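Local coordinates for protein glutamine synthetase (Streptomyces coelicolor, PDB 4BAX) that belongs to the glutamine synthetase family, pairing a small beta-grasp domain with a larger catalytic domain in a ten-chain assembly, at residues K19-I27 against P38-N48. Residues are numbered along the deposited sequence; the frame is centred on the assembly and turned at random.
Sequences KLRSKTKII and PVWGFDGSSTN
Across one face of the five-stranded beta-grasp sheet, its edge strands within this chain, 20-28 and 40-43, meet mainly through side chains, with Trp40 held between Lys23 and Lys25. The two share no backbone hydrogen bond, yet the axes of the short strand segments come within 10.1 Å despite three intervening strands, which implies a strongly curled sheet. The indole stands between them, its CG anti to the backbone N (chi1 -154°), and its CH2 comes edge-on to the carbonyl oxygen of Thr24. Lys23 covers one face: its NZ forms a cation-pi contact 3.8 Å from the centroid of the six-membered ring of Trp40. The same ammonium reaches past the ring to the backbone, where NZ of Lys23 bonds Gly41 O at 2.8 Å, in the carbonyl plane. This bond fixes the end of the chain, and CE of Lys23 rests on CB of Phe42. On the opposite face, Lys25 slides past the indole in the opposite direction, with CD over the six-membered ring, CB above its CZ3-CH2 rim and NZ 3.2 Å from the five-membered centroid of Trp40, almost on its normal. A bend at chi4 (96°) turns that NZ over the pyrrole part, while CE of Lys25 touches CG of Pro38 at 3.7 Å. Further along, Ile27 CD1 and Pro38 CD meet tip to tip. At the other end, Thr47 lays its CG2 over one face of the Arg21 guanidinium, 3.9 Å from NE of Arg21. The polar bonds of that group lie elsewhere: a salt bridge to Asp12, and backbone carbonyls of Tyr141 and Gly138 of a neighbouring subunit. From the adjacent strand 3-11, Tyr8 packs edge-to-face with Trp40 and Trp10 stacks on Phe42. Edge strands approaching over one face of a curled mixed sheet fit the N-terminal beta-grasp domain of glutamine synthetases.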
loop_
_atom_site.group_PDB
_atom_site.type_symbol
_atom_site.label_atom_id
_atom_site.label_comp_id
_atom_site.label_asym_id
_atom_site.label_seq_id
_atom_site.Cartn_x
_atom_site.Cartn_y
_atom_site.Cartn_z
ATOM N N LYS A 19 -34.496 -15.925 -7.419
ATOM C CA LYS A 19 -33.478 -15.127 -8.087
ATOM C C LYS A 19 -33.642 -15.098 -9.604
ATOM O O LYS A 19 -34.209 -16.021 -10.224
ATOM C CB LYS A 19 -32.091 -15.659 -7.749
ATOM C CG LYS A 19 -31.854 -15.913 -6.259
ATOM C CD LYS A 19 -30.553 -16.690 -6.030
ATOM C CE LYS A 19 -29.349 -16.095 -6.795
ATOM N NZ LYS A 19 -28.734 -14.886 -6.153
ATOM N N LEU A 20 -33.173 -14.004 -10.186
ATOM C CA LEU A 20 -33.130 -13.838 -11.628
ATOM C C LEU A 20 -32.030 -14.700 -12.256
ATOM O O LEU A 20 -30.973 -14.894 -11.667
ATOM C CB LEU A 20 -32.946 -12.382 -12.012
ATOM C CG LEU A 20 -34.143 -11.499 -11.739
ATOM C CD1 LEU A 20 -33.644 -10.098 -11.445
ATOM C CD2 LEU A 20 -35.108 -11.519 -12.941
ATOM N N ARG A 21 -32.325 -15.283 -13.406
ATOM C CA ARG A 21 -31.336 -15.992 -14.209
ATOM C C ARG A 21 -31.408 -15.492 -15.662
ATOM O O ARG A 21 -32.461 -15.013 -16.137
ATOM C CB ARG A 21 -31.521 -17.509 -14.143
ATOM C CG ARG A 21 -31.666 -18.054 -12.738
ATOM C CD ARG A 21 -30.342 -18.098 -12.002
ATOM N NE ARG A 21 -30.518 -18.682 -10.684
ATOM C CZ ARG A 21 -29.551 -19.311 -10.025
ATOM N NH1 ARG A 21 -28.346 -19.445 -10.586
ATOM N NH2 ARG A 21 -29.789 -19.826 -8.820
ATOM N N SER A 22 -30.278 -15.566 -16.350
ATOM C CA SER A 22 -30.252 -15.146 -17.729
ATOM C C SER A 22 -29.178 -15.834 -18.555
ATOM O O SER A 22 -28.138 -16.263 -18.027
ATOM C CB SER A 22 -30.140 -13.622 -17.824
ATOM O OG SER A 22 -28.793 -13.223 -17.950
ATOM N N LYS A 23 -29.514 -16.038 -19.830
ATOM C CA LYS A 23 -28.553 -16.390 -20.867
ATOM C C LYS A 23 -28.903 -15.785 -22.233
ATOM O O LYS A 23 -30.045 -15.367 -22.490
ATOM C CB LYS A 23 -28.340 -17.902 -20.958
ATOM C CG LYS A 23 -29.560 -18.732 -20.894
ATOM C CD LYS A 23 -29.201 -20.187 -21.069
ATOM C CE LYS A 23 -30.445 -21.039 -20.941
ATOM N NZ LYS A 23 -30.446 -22.168 -21.911
ATOM N N THR A 24 -27.905 -15.800 -23.110
ATOM C CA THR A 24 -27.978 -15.187 -24.427
ATOM C C THR A 24 -28.239 -16.176 -25.526
ATOM O O THR A 24 -27.567 -17.221 -25.624
ATOM C CB THR A 24 -26.666 -14.448 -24.775
ATOM O OG1 THR A 24 -26.253 -13.611 -23.682
ATOM C CG2 THR A 24 -26.804 -13.659 -26.076
ATOM N N LYS A 25 -29.195 -15.821 -26.374
ATOM C CA LYS A 25 -29.512 -16.614 -27.544
ATOM C C LYS A 25 -29.209 -15.765 -28.783
ATOM O O LYS A 25 -29.572 -14.574 -28.853
ATOM C CB LYS A 25 -30.994 -16.993 -27.516
ATOM C CG LYS A 25 -31.463 -17.950 -28.598
ATOM C CD LYS A 25 -32.849 -18.476 -28.203
ATOM C CE LYS A 25 -33.314 -19.638 -29.082
ATOM N NZ LYS A 25 -33.004 -20.968 -28.440
ATOM N N ILE A 26 -28.541 -16.369 -29.759
ATOM C CA ILE A 26 -28.252 -15.670 -30.999
ATOM C C ILE A 26 -29.266 -16.077 -32.027
ATOM O O ILE A 26 -29.360 -17.252 -32.373
ATOM C CB ILE A 26 -26.850 -16.009 -31.515
ATOM C CG1 ILE A 26 -25.801 -15.725 -30.420
ATOM C CG2 ILE A 26 -26.568 -15.242 -32.799
ATOM C CD1 ILE A 26 -25.677 -14.249 -30.037
ATOM N N ILE A 27 -30.013 -15.111 -32.538
ATOM C CA ILE A 27 -31.118 -15.441 -33.422
ATOM C C ILE A 27 -30.873 -14.882 -34.814
ATOM O O ILE A 27 -30.520 -13.713 -34.962
ATOM C CB ILE A 27 -32.431 -14.868 -32.866
ATOM C CG1 ILE A 27 -32.730 -15.526 -31.518
ATOM C CG2 ILE A 27 -33.585 -15.020 -33.871
ATOM C CD1 ILE A 27 -34.035 -15.120 -30.928
ATOM N N PRO A 38 -38.618 -17.912 -30.193
ATOM C CA PRO A 38 -38.625 -19.335 -29.859
ATOM C C PRO A 38 -38.711 -19.546 -28.340
ATOM O O PRO A 38 -38.134 -18.767 -27.567
ATOM C CB PRO A 38 -37.274 -19.840 -30.403
ATOM C CG PRO A 38 -36.450 -18.613 -30.672
ATOM C CD PRO A 38 -37.422 -17.501 -30.949
ATOM N N VAL A 39 -39.422 -20.597 -27.930
ATOM C CA VAL A 39 -39.368 -21.055 -26.547
ATOM C C VAL A 39 -38.048 -21.752 -26.385
ATOM O O VAL A 39 -37.454 -22.185 -27.376
ATOM C CB VAL A 39 -40.549 -21.976 -26.145
ATOM C CG1 VAL A 39 -41.867 -21.456 -26.712
ATOM C CG2 VAL A 39 -40.282 -23.419 -26.581
ATOM N N TRP A 40 -37.565 -21.805 -25.151
ATOM C CA TRP A 40 -36.245 -22.346 -24.895
ATOM C C TRP A 40 -36.252 -23.203 -23.631
ATOM O O TRP A 40 -37.277 -23.385 -22.989
ATOM C CB TRP A 40 -35.244 -21.198 -24.763
ATOM C CG TRP A 40 -33.838 -21.552 -25.101
ATOM C CD1 TRP A 40 -33.379 -22.744 -25.597
ATOM C CD2 TRP A 40 -32.697 -20.696 -24.993
ATOM N NE1 TRP A 40 -32.017 -22.682 -25.792
ATOM C CE2 TRP A 40 -31.575 -21.435 -25.430
ATOM C CE3 TRP A 40 -32.513 -19.380 -24.566
ATOM C CZ2 TRP A 40 -30.287 -20.896 -25.449
ATOM C CZ3 TRP A 40 -31.231 -18.856 -24.578
ATOM C CH2 TRP A 40 -30.137 -19.609 -25.019
ATOM N N GLY A 41 -35.095 -23.708 -23.252
ATOM C CA GLY A 41 -35.035 -24.564 -22.095
ATOM C C GLY A 41 -33.740 -24.355 -21.351
ATOM O O GLY A 41 -32.836 -23.665 -21.834
ATOM N N PHE A 42 -33.652 -24.942 -20.167
ATOM C CA PHE A 42 -32.426 -24.915 -19.403
ATOM C C PHE A 42 -32.417 -26.079 -18.432
ATOM O O PHE A 42 -33.410 -26.804 -18.290
ATOM C CB PHE A 42 -32.246 -23.587 -18.672
ATOM C CG PHE A 42 -33.268 -23.336 -17.629
ATOM C CD1 PHE A 42 -34.472 -22.723 -17.953
ATOM C CD2 PHE A 42 -33.038 -23.714 -16.317
ATOM C CE1 PHE A 42 -35.434 -22.492 -16.981
ATOM C CE2 PHE A 42 -33.994 -23.486 -15.339
ATOM C CZ PHE A 42 -35.196 -22.872 -15.676
ATOM N N ASP A 43 -31.275 -26.253 -17.780
ATOM C CA ASP A 43 -31.118 -27.279 -16.764
ATOM C C ASP A 43 -31.489 -26.811 -15.353
ATOM O O ASP A 43 -30.792 -25.992 -14.744
ATOM C CB ASP A 43 -29.703 -27.833 -16.825
ATOM C CG ASP A 43 -29.383 -28.415 -18.201
ATOM O OD1 ASP A 43 -30.333 -28.751 -18.952
ATOM O OD2 ASP A 43 -28.188 -28.505 -18.559
ATOM N N GLY A 44 -32.572 -27.387 -14.829
ATOM C CA GLY A 44 -33.136 -26.973 -13.554
ATOM C C GLY A 44 -32.353 -27.218 -12.278
ATOM O O GLY A 44 -32.521 -26.475 -11.310
ATOM N N SER A 45 -31.510 -28.247 -12.270
ATOM C CA SER A 45 -30.794 -28.662 -11.060
ATOM C C SER A 45 -29.949 -27.514 -10.526
ATOM O O SER A 45 -29.842 -27.300 -9.321
ATOM C CB SER A 45 -29.879 -29.861 -11.366
ATOM O OG SER A 45 -29.997 -30.287 -12.717
ATOM N N SER A 46 -29.414 -26.742 -11.460
ATOM C CA SER A 46 -28.530 -25.631 -11.173
ATOM C C SER A 46 -29.248 -24.395 -10.619
ATOM O O SER A 46 -28.607 -23.484 -10.077
ATOM C CB SER A 46 -27.760 -25.287 -12.453
ATOM O OG SER A 46 -27.047 -26.412 -12.953
ATOM N N THR A 47 -30.574 -24.365 -10.753
ATOM C CA THR A 47 -31.347 -23.167 -10.398
ATOM C C THR A 47 -32.383 -23.328 -9.268
ATOM O O THR A 47 -33.253 -22.463 -9.113
ATOM C CB THR A 47 -32.035 -22.533 -11.641
ATOM O OG1 THR A 47 -32.856 -23.513 -12.291
ATOM C CG2 THR A 47 -30.990 -22.026 -12.627
ATOM N N ASN A 48 -32.313 -24.424 -8.510
ATOM C CA ASN A 48 -33.246 -24.671 -7.391
ATOM C C ASN A 48 -34.673 -24.911 -7.902
ATOM O O ASN A 48 -35.658 -24.783 -7.173
ATOM C CB ASN A 48 -33.197 -23.515 -6.378
ATOM C CG ASN A 48 -31.847 -23.409 -5.676
ATOM O OD1 ASN A 48 -31.201 -24.417 -5.398
ATOM N ND2 ASN A 48 -31.376 -22.178 -5.473
#